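Local coordinates for protein germination-specific N-acetylmuramoyl-L-alanine amidase, Autolysin (Clostridioides difficile, PDB 7RAG) that probably cleaves the amide bond between N-acetylmuramic acid and L-alanine in cortex peptidoglycan, acting as a zinc-dependent amidase that forms a complex with the lipoprotein GerS, at residues Asp43-Ile48 and Ile108-Phe113. Residues are numbered along the deposited sequence; the frame is centred on the assembly and turned at random.
Sequences DINLAI and IHLNAF. With ZN (zinc ion), chain C.
N45 ND2, lying beside the I108-L110 backbone, donates a hydrogen bond to the carbonyl of G24; I108 O, 3.2 Å from ND2, is close but badly aligned. No hydrogen bond joins the two segments, and the amide packs on the strand backbone by close polar and van der Waals contact. Its CG stands anti to the carbonyl carbon (chi1 -67°), which brings the amide closer to the strand than its CB direction alone would. OD1 then sits 3.3 Å from H109 C and 3.4 Å from L110 CG, the N45 and L110 side chains running antiparallel alongside one another. Two apolar pairs complete the contact. I44 CG2 meets L110 CD1 at 3.8 Å, the side chains roughly perpendicular, and L188 of helix 182-188 touches both. One turn further along the helix, I48 CG2 approaches I108 CG2 at 4.2 Å, with helix 191-211 packed against both residues. The axes of segments 43-48 and 108-111 approach to 7.6 Å and run roughly antiparallel (141°). H109, whose CB points away from the helix, binds zinc through ND1 at 2.3 Å; H25 and E41 supply the other protein ligands. E41 OE1 also accepts a hydrogen bond from L110 N, tying the start of helix 41-58 to this strand. Helix against central strand, beside a His-Glu-His zinc site, is characteristic of the Amidase_3 family of zinc amidases.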
ATOM      1  N   ASP B  43       8.829 -28.309 -26.179  1.00 67.46           N
ATOM      2  CA  ASP B  43       9.876 -27.376 -25.797  1.00 71.35           C
ATOM      3  C   ASP B  43       9.306 -26.100 -25.204  1.00 66.14           C
ATOM      4  O   ASP B  43       9.843 -25.580 -24.222  1.00 68.16           O
ATOM      5  CB  ASP B  43      10.754 -27.074 -27.010  1.00 78.41           C
ATOM      6  CG  ASP B  43      11.266 -28.349 -27.686  1.00 89.68           C
ATOM      7  OD1 ASP B  43      11.762 -29.248 -26.957  1.00 85.38           O
ATOM      8  OD2 ASP B  43      11.156 -28.460 -28.936  1.00 97.20           O
ATOM      9  N   ILE B  44       8.208 -25.596 -25.765  1.00 65.55           N
ATOM     10  CA  ILE B  44       7.570 -24.412 -25.196  1.00 62.45           C
ATOM     11  C   ILE B  44       6.990 -24.711 -23.812  1.00 59.30           C
ATOM     12  O   ILE B  44       7.134 -23.910 -22.876  1.00 62.23           O
ATOM     13  CB  ILE B  44       6.510 -23.877 -26.176  1.00 66.52           C
ATOM     14  CG1 ILE B  44       7.214 -23.344 -27.432  1.00 68.56           C
ATOM     15  CG2 ILE B  44       5.640 -22.808 -25.518  1.00 63.57           C
ATOM     16  CD1 ILE B  44       6.314 -22.600 -28.377  1.00 74.94           C
ATOM     17  N   ASN B  45       6.322 -25.855 -23.659  1.00 58.42           N
ATOM     18  CA  ASN B  45       5.785 -26.236 -22.358  1.00 59.63           C
ATOM     19  C   ASN B  45       6.893 -26.306 -21.321  1.00 58.44           C
ATOM     20  O   ASN B  45       6.756 -25.782 -20.206  1.00 50.87           O
ATOM     21  CB  ASN B  45       5.076 -27.590 -22.441  1.00 59.64           C
ATOM     22  CG  ASN B  45       3.831 -27.562 -23.274  1.00 58.01           C
ATOM     23  OD1 ASN B  45       3.340 -26.507 -23.662  1.00 55.96           O
ATOM     24  ND2 ASN B  45       3.300 -28.738 -23.553  1.00 58.62           N
ATOM     25  N   LEU B  46       8.003 -26.971 -21.676  1.00 59.98           N
ATOM     26  CA  LEU B  46       9.124 -27.089 -20.757  1.00 53.67           C
ATOM     27  C   LEU B  46       9.689 -25.722 -20.422  1.00 53.99           C
ATOM     28  O   LEU B  46      10.020 -25.451 -19.261  1.00 53.65           O
ATOM     29  CB  LEU B  46      10.208 -27.981 -21.357  1.00 56.36           C
ATOM     30  CG  LEU B  46      11.500 -28.200 -20.552  1.00 61.44           C
ATOM     31  CD1 LEU B  46      11.200 -28.974 -19.260  1.00 59.16           C
ATOM     32  CD2 LEU B  46      12.569 -28.923 -21.390  1.00 55.27           C
ATOM     33  N   ALA B  47       9.796 -24.840 -21.417  1.00 53.08           N
ATOM     34  CA  ALA B  47      10.369 -23.520 -21.167  1.00 54.30           C
ATOM     35  C   ALA B  47       9.512 -22.729 -20.179  1.00 55.45           C
ATOM     36  O   ALA B  47      10.032 -22.183 -19.193  1.00 53.86           O
ATOM     37  CB  ALA B  47      10.534 -22.757 -22.484  1.00 57.01           C
ATOM     38  N   ILE B  48       8.196 -22.657 -20.433  1.00 50.71           N
ATOM     39  CA  ILE B  48       7.308 -21.920 -19.536  1.00 53.13           C
ATOM     40  C   ILE B  48       7.316 -22.547 -18.149  1.00 46.79           C
ATOM     41  O   ILE B  48       7.412 -21.847 -17.137  1.00 48.32           O
ATOM     42  CB  ILE B  48       5.876 -21.847 -20.106  1.00 54.19           C
ATOM     43  CG1 ILE B  48       5.864 -21.078 -21.422  1.00 53.36           C
ATOM     44  CG2 ILE B  48       4.952 -21.172 -19.116  1.00 46.81           C
ATOM     45  CD1 ILE B  48       4.700 -21.408 -22.284  1.00 54.81           C
ATOM     46  N   ILE B 108       1.004 -27.486 -17.948  1.00 49.37           N
ATOM     47  CA  ILE B 108       1.245 -26.486 -18.988  1.00 50.66           C
ATOM     48  C   ILE B 108       1.263 -27.180 -20.353  1.00 54.80           C
ATOM     49  O   ILE B 108       2.162 -27.990 -20.637  1.00 52.08           O
ATOM     50  CB  ILE B 108       2.571 -25.747 -18.759  1.00 52.46           C
ATOM     51  CG1 ILE B 108       2.656 -25.173 -17.338  1.00 46.94           C
ATOM     52  CG2 ILE B 108       2.788 -24.695 -19.862  1.00 50.29           C
ATOM     53  CD1 ILE B 108       1.751 -24.015 -17.105  1.00 47.85           C
ATOM     54  N   HIS B 109       0.298 -26.834 -21.206  1.00 51.29           N
ATOM     55  CA  HIS B 109       0.187 -27.340 -22.570  1.00 59.70           C
ATOM     56  C   HIS B 109       0.027 -26.164 -23.537  1.00 60.58           C
ATOM     57  O   HIS B 109       0.109 -24.996 -23.155  1.00 59.31           O
ATOM     58  CB  HIS B 109      -0.992 -28.323 -22.727  1.00 61.32           C
ATOM     59  CG  HIS B 109      -0.749 -29.679 -22.134  1.00 59.46           C
ATOM     60  ND1 HIS B 109      -0.630 -30.814 -22.902  1.00 59.77           N
ATOM     61  CD2 HIS B 109      -0.603 -30.084 -20.851  1.00 57.47           C
ATOM     62  CE1 HIS B 109      -0.425 -31.859 -22.123  1.00 54.73           C
ATOM     63  NE2 HIS B 109      -0.399 -31.443 -20.872  1.00 50.35           N
ATOM     64  N   LEU B 110      -0.190 -26.491 -24.811  1.00 63.88           N
ATOM     65  CA  LEU B 110      -0.609 -25.538 -25.828  1.00 64.48           C
ATOM     66  C   LEU B 110      -1.690 -26.204 -26.660  1.00 71.03           C
ATOM     67  O   LEU B 110      -1.862 -27.424 -26.620  1.00 76.25           O
ATOM     68  CB  LEU B 110       0.549 -25.110 -26.745  1.00 68.52           C
ATOM     69  CG  LEU B 110       1.924 -24.742 -26.187  1.00 65.24           C
ATOM     70  CD1 LEU B 110       2.917 -24.687 -27.320  1.00 67.82           C
ATOM     71  CD2 LEU B 110       1.882 -23.400 -25.460  1.00 63.33           C
ATOM     72  N   ASN B 111      -2.415 -25.406 -27.430  1.00 72.89           N
ATOM     73  CA  ASN B 111      -3.478 -25.927 -28.275  1.00 71.60           C
ATOM     74  C   ASN B 111      -3.108 -25.747 -29.739  1.00 79.42           C
ATOM     75  O   ASN B 111      -2.178 -25.010 -30.081  1.00 79.93           O
ATOM     76  CB  ASN B 111      -4.806 -25.227 -27.966  1.00 76.16           C
ATOM     77  CG  ASN B 111      -6.019 -26.118 -28.232  1.00 84.34           C
ATOM     78  OD1 ASN B 111      -5.878 -27.276 -28.641  1.00 85.37           O
ATOM     79  ND2 ASN B 111      -7.218 -25.583 -27.983  1.00 77.94           N
ATOM     80  N   ALA B 112      -3.846 -26.443 -30.607  1.00 87.93           N
ATOM     81  CA  ALA B 112      -3.739 -26.241 -32.055  1.00 91.35           C
ATOM     82  C   ALA B 112      -4.979 -26.810 -32.717  1.00 90.43           C
ATOM     83  O   ALA B 112      -5.293 -27.989 -32.531  1.00 88.70           O
ATOM     84  CB  ALA B 112      -2.485 -26.892 -32.635  1.00 85.96           C
ATOM     85  N   PHE B 113      -5.672 -25.985 -33.493  1.00 90.33           N
ATOM     86  CA  PHE B 113      -6.854 -26.410 -34.218  1.00 97.70           C
ATOM     87  C   PHE B 113      -6.628 -26.218 -35.716  1.00101.51           C
ATOM     88  O   PHE B 113      -5.703 -25.518 -36.137  1.00 99.94           O
ATOM     89  CB  PHE B 113      -8.090 -25.641 -33.729  1.00 99.72           C
ATOM     90  CG  PHE B 113      -9.370 -26.101 -34.354  1.00109.16           C
ATOM     91  CD1 PHE B 113      -9.685 -27.453 -34.406  1.00110.83           C
ATOM     92  CD2 PHE B 113     -10.261 -25.186 -34.902  1.00112.41           C
ATOM     93  CE1 PHE B 113     -10.872 -27.885 -34.997  1.00113.02           C
ATOM     94  CE2 PHE B 113     -11.451 -25.607 -35.490  1.00111.61           C
ATOM     95  CZ  PHE B 113     -11.756 -26.959 -35.539  1.00112.08           C
TER
HETATM   96 ZN    ZN C 301      -0.681 -30.816 -25.174  1.00 64.26          ZN